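Local atomic coordinates of purine nucleoside phosphorylase (Thermus thermophilus, PDB entry 1ODK), a protein that probably catalyses the phosphate-dependent cleavage of purine nucleosides, possibly including 5'-methylthioadenosine, to a free base and a sugar 1-phosphate. Residues I4-H9 with R39-R44; R25-A30 with G45-T50. All coordinates share one frame; numbering follows the deposited sequence.

Contact 1 of 2, residues I4-H9 with R39-R44; sequences IHVRAH and RYNDHR
The R7 guanidinium stacks on one face of the H43 imidazole, its plane 12° from that of the ring, with R7 CZ 3.1 Å from H43 NE2; the opposite face carries R44 CG near its rim. At the ring edge, in plane, H43 ND1 donates to H5 O at 3.2 Å along a carbonyl lone pair, the angle at hydrogen being 157°. This bond fixes the rotation of the imidazole, and the parallel stack probably disfavours a second proton on it. The extended R7 chain crosses the ring obliquely and sets CD over the same face in a CH-pi contact. R7 NE bonds I4 O at 3.2 Å, from above the carbonyl plane, and a water that accepts from R44 NE at 2.9 Å donates weakly to the same oxygen.

R7 is the centre of an inverse gamma turn, and strand 37-41 carries a classic beta bulge, Y40 and N41 both facing G48. N41, its CG anti to the backbone N, places OD1 3.0 Å from R7 N in a weak hydrogen bond, while its ND2 is held by L46 O. The residues flanking R7 both meet the Y40 ring: A8 CB lies 3.5 Å from Y40 CD1, and V6 CG1 is at the edge near CE1. The Y40 hydroxyl goes to Q61. H5 CD2 lies 3.7 Å from R44 NE, while H5 ND1 bonds E76 and its ring meets F159 of the second subunit edge-to-face.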
# COMPACT_ATOMS: atom_id res chain seq x y z
N ILE B 4 -8.27 -32.48 -1.40
CA ILE B 4 -7.20 -32.53 -2.39
C ILE B 4 -5.83 -32.91 -1.85
O ILE B 4 -5.15 -33.77 -2.41
CB ILE B 4 -7.09 -31.18 -3.12
CG1 ILE B 4 -8.39 -30.89 -3.88
CG2 ILE B 4 -5.89 -31.17 -4.04
CD1 ILE B 4 -8.47 -29.50 -4.48
N HIS B 5 -5.42 -32.29 -0.75
CA HIS B 5 -4.10 -32.57 -0.20
C HIS B 5 -4.08 -33.59 0.94
O HIS B 5 -3.33 -34.56 0.89
CB HIS B 5 -3.46 -31.25 0.21
CG HIS B 5 -3.54 -30.20 -0.85
ND1 HIS B 5 -4.72 -29.56 -1.17
CD2 HIS B 5 -2.60 -29.71 -1.70
CE1 HIS B 5 -4.51 -28.72 -2.17
NE2 HIS B 5 -3.23 -28.79 -2.51
N VAL B 6 -4.88 -33.36 1.97
CA VAL B 6 -4.96 -34.30 3.07
C VAL B 6 -6.05 -35.28 2.65
O VAL B 6 -7.23 -35.05 2.89
CB VAL B 6 -5.35 -33.61 4.39
CG1 VAL B 6 -5.40 -34.63 5.53
CG2 VAL B 6 -4.35 -32.50 4.72
N ARG B 7 -5.63 -36.37 2.00
CA ARG B 7 -6.56 -37.37 1.49
C ARG B 7 -7.07 -38.37 2.52
O ARG B 7 -6.75 -39.55 2.48
CB ARG B 7 -5.92 -38.10 0.31
CG ARG B 7 -5.62 -37.15 -0.84
CD ARG B 7 -4.94 -37.83 -2.01
NE ARG B 7 -4.75 -36.89 -3.11
CZ ARG B 7 -4.16 -37.19 -4.26
NH1 ARG B 7 -3.69 -38.41 -4.47
NH2 ARG B 7 -4.04 -36.26 -5.20
N ALA B 8 -7.88 -37.87 3.44
CA ALA B 8 -8.46 -38.69 4.49
C ALA B 8 -9.97 -38.61 4.38
O ALA B 8 -10.51 -37.92 3.52
CB ALA B 8 -8.01 -38.17 5.85
N HIS B 9 -10.66 -39.34 5.26
CA HIS B 9 -12.11 -39.32 5.29
C HIS B 9 -12.52 -38.74 6.64
O HIS B 9 -11.88 -39.02 7.65
CB HIS B 9 -12.67 -40.74 5.14
CG HIS B 9 -14.16 -40.80 5.20
ND1 HIS B 9 -14.88 -40.46 6.33
CD2 HIS B 9 -15.08 -41.14 4.26
CE1 HIS B 9 -16.17 -40.60 6.08
NE2 HIS B 9 -16.32 -41.01 4.84
N ARG B 39 -1.79 -43.90 10.85
CA ARG B 39 -1.55 -42.81 9.91
C ARG B 39 -2.67 -42.83 8.87
O ARG B 39 -2.81 -43.79 8.11
CB ARG B 39 -0.19 -42.98 9.22
CG ARG B 39 0.25 -41.74 8.44
CD ARG B 39 1.73 -41.81 8.06
NE ARG B 39 1.99 -42.78 7.01
CZ ARG B 39 3.20 -43.10 6.57
NH1 ARG B 39 4.27 -42.52 7.10
NH2 ARG B 39 3.35 -43.98 5.59
N TYR B 40 -3.48 -41.77 8.85
CA TYR B 40 -4.59 -41.71 7.90
C TYR B 40 -4.22 -41.03 6.59
O TYR B 40 -5.01 -41.05 5.64
CB TYR B 40 -5.79 -41.01 8.54
CG TYR B 40 -5.53 -39.59 9.00
CD1 TYR B 40 -5.33 -38.56 8.08
CD2 TYR B 40 -5.46 -39.29 10.36
CE1 TYR B 40 -5.07 -37.26 8.50
CE2 TYR B 40 -5.21 -37.99 10.79
CZ TYR B 40 -5.01 -36.98 9.85
OH TYR B 40 -4.77 -35.70 10.28
N ASN B 41 -3.04 -40.42 6.52
CA ASN B 41 -2.62 -39.77 5.28
C ASN B 41 -1.12 -39.62 5.17
O ASN B 41 -0.44 -39.33 6.15
CB ASN B 41 -3.24 -38.37 5.14
CG ASN B 41 -2.77 -37.65 3.88
OD1 ASN B 41 -3.18 -37.99 2.77
ND2 ASN B 41 -1.88 -36.67 4.04
N ASP B 42 -0.60 -39.83 3.97
CA ASP B 42 0.82 -39.63 3.72
C ASP B 42 1.02 -38.93 2.38
O ASP B 42 2.14 -38.67 1.96
CB ASP B 42 1.59 -40.97 3.77
CG ASP B 42 1.18 -41.94 2.68
OD1 ASP B 42 1.69 -43.07 2.70
OD2 ASP B 42 0.36 -41.57 1.81
N HIS B 43 -0.09 -38.61 1.72
CA HIS B 43 -0.03 -37.91 0.43
C HIS B 43 0.71 -36.59 0.60
O HIS B 43 0.50 -35.88 1.59
CB HIS B 43 -1.43 -37.64 -0.11
CG HIS B 43 -1.43 -37.02 -1.47
ND1 HIS B 43 -1.91 -35.75 -1.71
CD2 HIS B 43 -0.98 -37.49 -2.66
CE1 HIS B 43 -1.75 -35.46 -2.99
NE2 HIS B 43 -1.18 -36.49 -3.58
N ARG B 44 1.57 -36.27 -0.36
CA ARG B 44 2.38 -35.05 -0.33
C ARG B 44 3.27 -34.93 0.91
O ARG B 44 3.73 -33.85 1.26
CB ARG B 44 1.49 -33.81 -0.46
CG ARG B 44 1.22 -33.41 -1.91
CD ARG B 44 0.25 -32.24 -2.00
NE ARG B 44 0.05 -31.77 -3.37
CZ ARG B 44 0.94 -31.05 -4.06
NH1 ARG B 44 2.10 -30.71 -3.51
NH2 ARG B 44 0.66 -30.68 -5.30
O HOH W 1 -2.46 -32.83 -4.38
O HOH W 2 -4.86 -41.62 2.63

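Contact 2 of 2, residues R25-A30 with G45-T50; sequences RAEWIA and GLWGYT
Y49 projects from its strand onto the helix with CG anti to its own carbonyl carbon (chi1 -49°), which lays the phenol along one flank of 25-30. Its root and its tip meet different residues. A30 CB sits 3.6 Å from Y49 CG and almost as near Y49 CB, whereas A26, one turn earlier, touches the outer half of the ring with CB 4.0 Å from Y49 CE1. The small methyls of these two alanines let the tyrosine come close to the helix backbone, and Y49 CE1 and CZ lie against the N and CA of E27.

Helix 23-33 here packs on strand 48-53, which pairs antiparallel with 37-41 and with 56-61, in an alpha/beta fold of the phosphorylase superfamily. The axes of helix 25-30 and strand 48-50 run nearly parallel, 11° apart, and approach to 8.6 Å, so residues spaced by a helical turn can follow one side chain of the strand.

E27 has CG anti to the backbone N and an extended chain beyond it, a conformation that carries the carboxylate past the phenol tip toward the indole of W47. Its CB is 3.3 Å from Y49 OH, in close van der Waals contact. One water joins the two polar ends, donating to E27 OE2 at 2.7 Å and lying 2.5 Å from Y49 OH in the plane of the phenol ring. In W47, chi2 of -1° eclipses CD1 with CA and turns the benzo edge toward the helix, so that CZ3 comes 3.9 Å from E27 OE1, which approaches at the ring edge. The two side chains point the same way. The indole also has a cation-pi partner in R39, and a weak, long ion pair links E27 to K31.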
# COMPACT_ATOMS: atom_id res chain seq x y z
N ARG B 25 8.27 -34.94 13.08
CA ARG B 25 7.85 -34.60 14.42
C ARG B 25 6.43 -35.14 14.66
O ARG B 25 6.11 -35.61 15.75
CB ARG B 25 7.88 -33.08 14.60
CG ARG B 25 7.50 -32.58 15.99
CD ARG B 25 8.04 -31.18 16.19
NE ARG B 25 9.51 -31.19 16.22
CZ ARG B 25 10.28 -30.24 15.72
NH1 ARG B 25 9.74 -29.18 15.13
NH2 ARG B 25 11.60 -30.34 15.81
N ALA B 26 5.60 -35.07 13.63
CA ALA B 26 4.23 -35.59 13.74
C ALA B 26 4.30 -37.07 14.09
O ALA B 26 3.59 -37.54 14.99
CB ALA B 26 3.49 -35.40 12.42
N GLU B 27 5.15 -37.81 13.38
CA GLU B 27 5.31 -39.24 13.62
C GLU B 27 5.77 -39.51 15.05
O GLU B 27 5.24 -40.38 15.73
CB GLU B 27 6.32 -39.82 12.63
CG GLU B 27 6.62 -41.29 12.85
CD GLU B 27 7.62 -41.83 11.84
OE1 GLU B 27 8.74 -41.28 11.76
OE2 GLU B 27 7.28 -42.80 11.14
N TRP B 28 6.77 -38.74 15.49
CA TRP B 28 7.30 -38.89 16.84
C TRP B 28 6.23 -38.65 17.90
O TRP B 28 6.14 -39.37 18.89
CB TRP B 28 8.46 -37.92 17.06
CG TRP B 28 8.99 -37.96 18.46
CD1 TRP B 28 9.84 -38.88 18.99
CD2 TRP B 28 8.67 -37.05 19.51
NE1 TRP B 28 10.06 -38.60 20.32
CE2 TRP B 28 9.35 -37.48 20.67
CE3 TRP B 28 7.86 -35.91 19.60
CZ2 TRP B 28 9.26 -36.82 21.89
CZ3 TRP B 28 7.76 -35.24 20.82
CH2 TRP B 28 8.46 -35.70 21.95
N ILE B 29 5.41 -37.62 17.68
CA ILE B 29 4.35 -37.28 18.62
C ILE B 29 3.33 -38.42 18.71
O ILE B 29 2.95 -38.84 19.80
CB ILE B 29 3.60 -36.00 18.19
CG1 ILE B 29 4.53 -34.79 18.27
CG2 ILE B 29 2.38 -35.79 19.08
CD1 ILE B 29 3.91 -33.53 17.68
N ALA B 30 2.88 -38.89 17.56
CA ALA B 30 1.89 -39.95 17.51
C ALA B 30 2.36 -41.22 18.22
O ALA B 30 1.66 -41.77 19.06
CB ALA B 30 1.53 -40.26 16.06
N GLY B 45 3.51 -36.06 1.56
CA GLY B 45 4.34 -36.07 2.74
C GLY B 45 3.68 -35.40 3.94
O GLY B 45 4.33 -35.18 4.96
N LEU B 46 2.40 -35.07 3.81
CA LEU B 46 1.66 -34.42 4.89
C LEU B 46 1.13 -35.49 5.86
O LEU B 46 -0.07 -35.67 6.01
CB LEU B 46 0.49 -33.62 4.31
CG LEU B 46 0.89 -32.48 3.36
CD1 LEU B 46 -0.34 -31.92 2.67
CD2 LEU B 46 1.62 -31.39 4.15
N TRP B 47 2.05 -36.17 6.53
CA TRP B 47 1.70 -37.23 7.46
C TRP B 47 0.71 -36.79 8.54
O TRP B 47 0.92 -35.81 9.24
CB TRP B 47 2.97 -37.79 8.11
CG TRP B 47 3.90 -38.45 7.12
CD1 TRP B 47 3.71 -38.58 5.78
CD2 TRP B 47 5.16 -39.06 7.42
NE1 TRP B 47 4.77 -39.25 5.21
CE2 TRP B 47 5.68 -39.55 6.20
CE3 TRP B 47 5.90 -39.24 8.59
CZ2 TRP B 47 6.91 -40.22 6.12
CZ3 TRP B 47 7.13 -39.90 8.51
CH2 TRP B 47 7.62 -40.38 7.28
N GLY B 48 -0.40 -37.54 8.63
CA GLY B 48 -1.43 -37.25 9.61
C GLY B 48 -1.78 -38.52 10.36
O GLY B 48 -1.96 -39.58 9.75
N TYR B 49 -1.88 -38.42 11.68
CA TYR B 49 -2.19 -39.57 12.52
C TYR B 49 -3.33 -39.27 13.47
O TYR B 49 -3.63 -38.12 13.78
CB TYR B 49 -0.98 -39.96 13.38
CG TYR B 49 0.32 -40.10 12.63
CD1 TYR B 49 1.02 -38.97 12.19
CD2 TYR B 49 0.85 -41.36 12.33
CE1 TYR B 49 2.21 -39.09 11.48
CE2 TYR B 49 2.04 -41.49 11.62
CZ TYR B 49 2.71 -40.35 11.20
OH TYR B 49 3.88 -40.46 10.49
N THR B 50 -3.97 -40.34 13.93
CA THR B 50 -5.05 -40.22 14.89
C THR B 50 -4.86 -41.35 15.89
O THR B 50 -4.53 -42.48 15.52
CB THR B 50 -6.43 -40.34 14.24
OG1 THR B 50 -6.65 -39.19 13.40
CG2 THR B 50 -7.53 -40.39 15.31
O HOH W 3 4.75 -42.84 10.22

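In the fold
Both contacts reach the same sheet, through the neighbouring strands 37-41 and 48-53, and their centres are about 11 Å apart. Contact 1 is the more peripheral, about 19 Å from the chain centre against about 14 Å for contact 2, and is only partly buried. There an irregular N-terminal loop is held largely by polar means, with a small apolar patch on Y40. Contact 2 is buried: alanine methyls and the E27 chain against the Y49 phenol, with the W47 ring edge beside E27. Their segments alternate along the chain, and the connection 42-47 between the strands supplies H43 and R44 to contact 1 and W47 to contact 2. Both touch the second subunit, contact 1 with more residues.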